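Local coordinates for exoglucanase A (Cellulomonas fimi, PDB 7CBD), which hydrolyses beta-1,4-glucosidic linkages of cellulose with inversion of anomeric configuration, releasing cellobiose from the non-reducing chain ends, here represented by its catalytic domain, at residues N265-F268 with D272-A275; N299-P304 with D326-R331. All blocks are in the same frame, centred on the assembly; numbering follows the deposited sequence.

Contact 1. Residues N265-F268 with D272-A275; sequences NFDF and DYTA
Asp267 and Tyr273 meet where a loop runs into the first turns of helix 270-283. The van der Waals part is small and specific: Asp267 OD2 lies in the plane of the phenol ring at its edge, 3.5 Å from Tyr273 CD1, and also rests 3.7 Å from Tyr273 CA. An acidic oxygen thus faces the weakly positive rim of the ring instead of its electron-rich face, with carboxylate and ring planes 65° apart. CG set opposite the backbone N (chi1 178°) puts the CD1 edge of Tyr273 beside that oxygen. The Tyr273 hydroxyl is hydrogen-bonded to the carbonyl of Ile193.

Hydrogen bonding comes next. Within the loop, Asn265 OD1 accepts from Asp267 N at 2.9 Å, with the donor above the carbonyl plane, 49° out of it; this closes an Asx turn that ends on the acid's own backbone N-H. Across the contact no direct hydrogen bond forms, and a water does the joining. It accepts from Phe268 N at 2.8 Å and lies within hydrogen-bonding distance of Phe266 O (2.8 Å) and Asp272 OD2 (2.7 Å).

Charge is the third element. Asp267 OD1 and Asp272 OD2 stand 5.9 Å apart, like charges that do not touch. Asp267 OD2 takes a hydrogen bond from His276 ND1, one turn beyond Asp272 on the helix, which may ease the proximity of the two acids if the histidine is charged.

Loop and helix thus meet at a junction ahead of strand 291-295 in the mainly parallel sheet of the distorted alpha/beta barrel known for family 6 glycoside hydrolases.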
loop_
_atom_site.group_PDB
_atom_site.type_symbol
_atom_site.label_atom_id
_atom_site.label_comp_id
_atom_site.label_asym_id
_atom_site.label_seq_id
_atom_site.Cartn_x
_atom_site.Cartn_y
_atom_site.Cartn_z
ATOM N N ASN A 265 1.551 16.352 -14.309
ATOM C CA ASN A 265 0.787 15.114 -14.201
ATOM C C ASN A 265 -0.712 15.419 -14.239
ATOM O O ASN A 265 -1.182 16.331 -13.560
ATOM C CB ASN A 265 1.144 14.508 -12.842
ATOM C CG ASN A 265 0.804 13.042 -12.707
ATOM O OD1 ASN A 265 -0.064 12.499 -13.393
ATOM N ND2 ASN A 265 1.499 12.386 -11.782
ATOM N N PHE A 266 -1.476 14.640 -15.023
ATOM C CA PHE A 266 -2.936 14.763 -15.036
ATOM C C PHE A 266 -3.624 13.962 -13.936
ATOM O O PHE A 266 -4.833 14.131 -13.733
ATOM C CB PHE A 266 -3.527 14.282 -16.366
ATOM C CG PHE A 266 -3.426 15.275 -17.484
ATOM C CD1 PHE A 266 -4.335 16.316 -17.599
ATOM C CD2 PHE A 266 -2.439 15.142 -18.446
ATOM C CE1 PHE A 266 -4.244 17.221 -18.645
ATOM C CE2 PHE A 266 -2.347 16.039 -19.494
ATOM C CZ PHE A 266 -3.259 17.078 -19.593
ATOM N N ASP A 267 -2.908 13.076 -13.245
ATOM C CA ASP A 267 -3.516 12.194 -12.247
ATOM C C ASP A 267 -3.198 12.763 -10.869
ATOM O O ASP A 267 -2.096 12.575 -10.346
ATOM C CB ASP A 267 -2.998 10.761 -12.365
ATOM C CG ASP A 267 -3.453 10.056 -13.635
ATOM O OD1 ASP A 267 -4.242 10.625 -14.417
ATOM O OD2 ASP A 267 -3.009 8.911 -13.855
ATOM N N PHE A 268 -4.178 13.441 -10.276
ATOM C CA PHE A 268 -4.030 14.065 -8.968
ATOM C C PHE A 268 -4.411 13.130 -7.827
ATOM O O PHE A 268 -4.193 13.473 -6.659
ATOM C CB PHE A 268 -4.951 15.285 -8.845
ATOM C CG PHE A 268 -4.600 16.457 -9.734
ATOM C CD1 PHE A 268 -3.494 16.462 -10.573
ATOM C CD2 PHE A 268 -5.409 17.583 -9.699
ATOM C CE1 PHE A 268 -3.212 17.575 -11.362
ATOM C CE2 PHE A 268 -5.130 18.691 -10.474
ATOM C CZ PHE A 268 -4.034 18.688 -11.311
ATOM N N ASP A 272 -8.526 8.612 -10.155
ATOM C CA ASP A 272 -8.178 8.904 -11.539
ATOM C C ASP A 272 -7.060 7.995 -12.031
ATOM O O ASP A 272 -7.069 7.559 -13.187
ATOM C CB ASP A 272 -7.818 10.382 -11.686
ATOM C CG ASP A 272 -9.002 11.300 -11.405
ATOM O OD1 ASP A 272 -10.153 10.814 -11.402
ATOM O OD2 ASP A 272 -8.792 12.507 -11.179
ATOM N N TYR A 273 -6.103 7.680 -11.155
ATOM C CA TYR A 273 -4.976 6.844 -11.546
ATOM C C TYR A 273 -5.423 5.420 -11.867
ATOM O O TYR A 273 -4.997 4.843 -12.871
ATOM C CB TYR A 273 -3.913 6.866 -10.442
ATOM C CG TYR A 273 -2.733 5.984 -10.752
ATOM C CD1 TYR A 273 -1.933 6.221 -11.867
ATOM C CD2 TYR A 273 -2.421 4.905 -9.937
ATOM C CE1 TYR A 273 -0.861 5.392 -12.159
ATOM C CE2 TYR A 273 -1.362 4.074 -10.222
ATOM C CZ TYR A 273 -0.586 4.322 -11.339
ATOM O OH TYR A 273 0.467 3.501 -11.655
ATOM N N THR A 274 -6.295 4.837 -11.038
ATOM C CA THR A 274 -6.762 3.479 -11.321
ATOM C C THR A 274 -7.581 3.420 -12.610
ATOM O O THR A 274 -7.480 2.448 -13.367
ATOM C CB THR A 274 -7.532 2.886 -10.133
ATOM O OG1 THR A 274 -8.546 3.796 -9.692
ATOM C CG2 THR A 274 -6.594 2.566 -8.969
ATOM N N ALA A 275 -8.383 4.452 -12.893
ATOM C CA ALA A 275 -9.105 4.490 -14.165
ATOM C C ALA A 275 -8.132 4.570 -15.336
ATOM O O ALA A 275 -8.296 3.879 -16.351
ATOM C CB ALA A 275 -10.076 5.673 -14.197
HETATM O O HOH W 1 -6.612 13.962 -11.579
#

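Contact 2. Residues N299-P304 with D326-R331; sequences NGWGGP and DRRVHR
One face of the Trp301 indole lies against the backbone of Asp326 and Arg327. Asp326 CA sits 3.7 Å from the centroid of the five-membered ring and only 2° off its normal, a CH-pi contact, while Arg327 N rests over the same face, 3.6 Å from Trp301 CE3. The aliphatic start of Arg327 continues the cover, its CB 3.7 Å from Trp301 CZ3. Asp326 OD1 comes to 3.5 Å from Trp301 CZ2, ring and carboxylate planes only 22° apart. At the benzo end, Arg328 CG approaches obliquely to 3.6 Å from Trp301 CZ2. The Arg328 guanidinium has Arg331 CA over one face and the Asp326 carboxylate at its edge.

That carboxylate is gripped side-on: Arg328 NE bonds Asp326 OD1 and Arg328 NH2 bonds Asp326 OD2 at 2.8 Å, both through syn lone pairs and close to the guanidinium plane. Arg328 N also reaches Asp326 OD1, at 3.0 Å, completing an Asx turn. The contact joins two loops of the family 6 catalytic domain, following strand 291-295 and helix 316-323. With chi1 -171°, Asp326 turns its carboxylate from its own N toward Arg328. Trp301 NE1 is hydrogen-bonded to Thr236 O. Replacing Trp301 with an alanine would probably strip the cover from Asp326 CA and Arg327 N and leave that carbonyl without its indole donor. Asn235 and Thr237 accept further hydrogen bonds from Arg328 NH1 and NH2.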
loop_
_atom_site.group_PDB
_atom_site.type_symbol
_atom_site.label_atom_id
_atom_site.label_comp_id
_atom_site.label_asym_id
_atom_site.label_seq_id
_atom_site.Cartn_x
_atom_site.Cartn_y
_atom_site.Cartn_z
ATOM N N ASN A 299 -4.258 7.520 3.349
ATOM C CA ASN A 299 -4.407 8.521 2.297
ATOM C C ASN A 299 -5.583 9.469 2.528
ATOM O O ASN A 299 -6.029 10.128 1.584
ATOM C CB ASN A 299 -4.472 7.883 0.903
ATOM C CG ASN A 299 -5.723 7.049 0.684
ATOM O OD1 ASN A 299 -6.580 6.943 1.555
ATOM N ND2 ASN A 299 -5.824 6.443 -0.497
ATOM N N GLY A 300 -6.083 9.565 3.765
ATOM C CA GLY A 300 -7.264 10.380 4.020
ATOM C C GLY A 300 -7.012 11.879 4.000
ATOM O O GLY A 300 -7.872 12.649 3.561
ATOM N N TRP A 301 -5.858 12.321 4.505
ATOM C CA TRP A 301 -5.528 13.752 4.562
ATOM C C TRP A 301 -6.655 14.585 5.183
ATOM O O TRP A 301 -7.131 15.569 4.608
ATOM C CB TRP A 301 -5.107 14.282 3.187
ATOM C CG TRP A 301 -3.800 13.717 2.767
ATOM C CD1 TRP A 301 -3.577 12.773 1.802
ATOM C CD2 TRP A 301 -2.520 14.024 3.332
ATOM N NE1 TRP A 301 -2.231 12.486 1.721
ATOM C CE2 TRP A 301 -1.562 13.236 2.655
ATOM C CE3 TRP A 301 -2.087 14.888 4.350
ATOM C CZ2 TRP A 301 -0.200 13.291 2.958
ATOM C CZ3 TRP A 301 -0.733 14.944 4.647
ATOM C CH2 TRP A 301 0.193 14.147 3.956
ATOM N N GLY A 302 -7.078 14.181 6.376
ATOM C CA GLY A 302 -8.099 14.880 7.122
ATOM C C GLY A 302 -7.528 15.734 8.236
ATOM O O GLY A 302 -6.368 16.163 8.208
ATOM N N GLY A 303 -8.362 15.996 9.234
ATOM C CA GLY A 303 -7.977 16.858 10.321
ATOM C C GLY A 303 -8.130 18.322 9.968
ATOM O O GLY A 303 -8.624 18.682 8.895
ATOM N N PRO A 304 -7.700 19.201 10.877
ATOM C CA PRO A 304 -7.951 20.641 10.694
ATOM C C PRO A 304 -7.225 21.259 9.512
ATOM O O PRO A 304 -7.640 22.330 9.048
ATOM C CB PRO A 304 -7.494 21.258 12.025
ATOM C CG PRO A 304 -6.553 20.252 12.612
ATOM C CD PRO A 304 -7.058 18.904 12.169
ATOM N N ASP A 326 -3.672 16.609 -0.234
ATOM C CA ASP A 326 -2.347 16.049 0.012
ATOM C C ASP A 326 -1.445 17.186 0.466
ATOM O O ASP A 326 -1.157 18.098 -0.316
ATOM C CB ASP A 326 -1.824 15.428 -1.280
ATOM C CG ASP A 326 -0.547 14.624 -1.076
ATOM O OD1 ASP A 326 0.231 14.917 -0.142
ATOM O OD2 ASP A 326 -0.314 13.698 -1.877
ATOM N N ARG A 327 -1.012 17.147 1.728
ATOM C CA ARG A 327 -0.227 18.232 2.310
ATOM C C ARG A 327 1.274 17.965 2.280
ATOM O O ARG A 327 2.033 18.693 2.921
ATOM C CB ARG A 327 -0.686 18.534 3.747
ATOM C CG ARG A 327 -2.180 18.818 3.919
ATOM C CD ARG A 327 -2.702 19.877 2.959
ATOM N NE ARG A 327 -1.960 21.128 3.062
ATOM C CZ ARG A 327 -2.079 22.146 2.215
ATOM N NH1 ARG A 327 -1.339 23.231 2.384
ATOM N NH2 ARG A 327 -2.925 22.083 1.191
ATOM N N ARG A 328 1.723 16.945 1.558
ATOM C CA ARG A 328 3.145 16.652 1.508
ATOM C C ARG A 328 3.923 17.779 0.836
ATOM O O ARG A 328 3.383 18.601 0.091
ATOM C CB ARG A 328 3.386 15.364 0.730
ATOM C CG ARG A 328 3.034 14.117 1.504
ATOM C CD ARG A 328 3.361 12.886 0.704
ATOM N NE ARG A 328 2.402 12.698 -0.371
ATOM C CZ ARG A 328 2.362 11.624 -1.151
ATOM N NH1 ARG A 328 3.269 10.666 -1.020
ATOM N NH2 ARG A 328 1.422 11.521 -2.082
ATOM N N VAL A 329 5.226 17.804 1.118
ATOM C CA VAL A 329 6.124 18.723 0.425
ATOM C C VAL A 329 6.147 18.417 -1.072
ATOM O O VAL A 329 6.233 19.323 -1.909
ATOM C CB VAL A 329 7.532 18.657 1.052
ATOM C CG1 VAL A 329 8.459 19.678 0.412
ATOM C CG2 VAL A 329 7.470 18.878 2.566
ATOM N N HIS A 330 6.049 17.139 -1.432
ATOM C CA HIS A 330 6.228 16.669 -2.801
ATOM C C HIS A 330 5.653 15.267 -2.852
ATOM O O HIS A 330 5.704 14.538 -1.860
ATOM C CB HIS A 330 7.723 16.659 -3.144
ATOM C CG HIS A 330 8.036 16.311 -4.569
ATOM N ND1 HIS A 330 8.025 15.015 -5.045
ATOM C CD2 HIS A 330 8.415 17.091 -5.609
ATOM C CE1 HIS A 330 8.358 15.016 -6.323
ATOM N NE2 HIS A 330 8.597 16.263 -6.691
ATOM N N ARG A 331 5.089 14.901 -4.006
ATOM C CA ARG A 331 4.377 13.636 -4.122
ATOM C C ARG A 331 5.295 12.421 -4.101
ATOM O O ARG A 331 4.794 11.292 -4.033
ATOM C CB ARG A 331 3.538 13.631 -5.398
ATOM C CG ARG A 331 2.578 14.801 -5.507
ATOM C CD ARG A 331 1.753 14.739 -6.768
ATOM N NE ARG A 331 0.604 13.858 -6.588
ATOM C CZ ARG A 331 -0.054 13.237 -7.565
ATOM N NH1 ARG A 331 -1.132 12.523 -7.273
ATOM N NH2 ARG A 331 0.350 13.335 -8.826
#

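The two contacts follow each other along the chain, contact 1 closing before contact 2 opens, and their centres are 17 Å apart. Arg331, at the end of 326-331, bridges them: its NH2 lies 3.0 Å from Asp267 O, a probable hydrogen bond, so the loop of contact 1 is tied to the one that carries the Asp326–Arg328 pair. Neither contact touches a predicted catalytic acid. The side chain of Tyr273 is about 12 Å from that of Asp149, the predicted proton donor, and the side chain of Arg328 about 9 Å from that of Asp371, the predicted nucleophile.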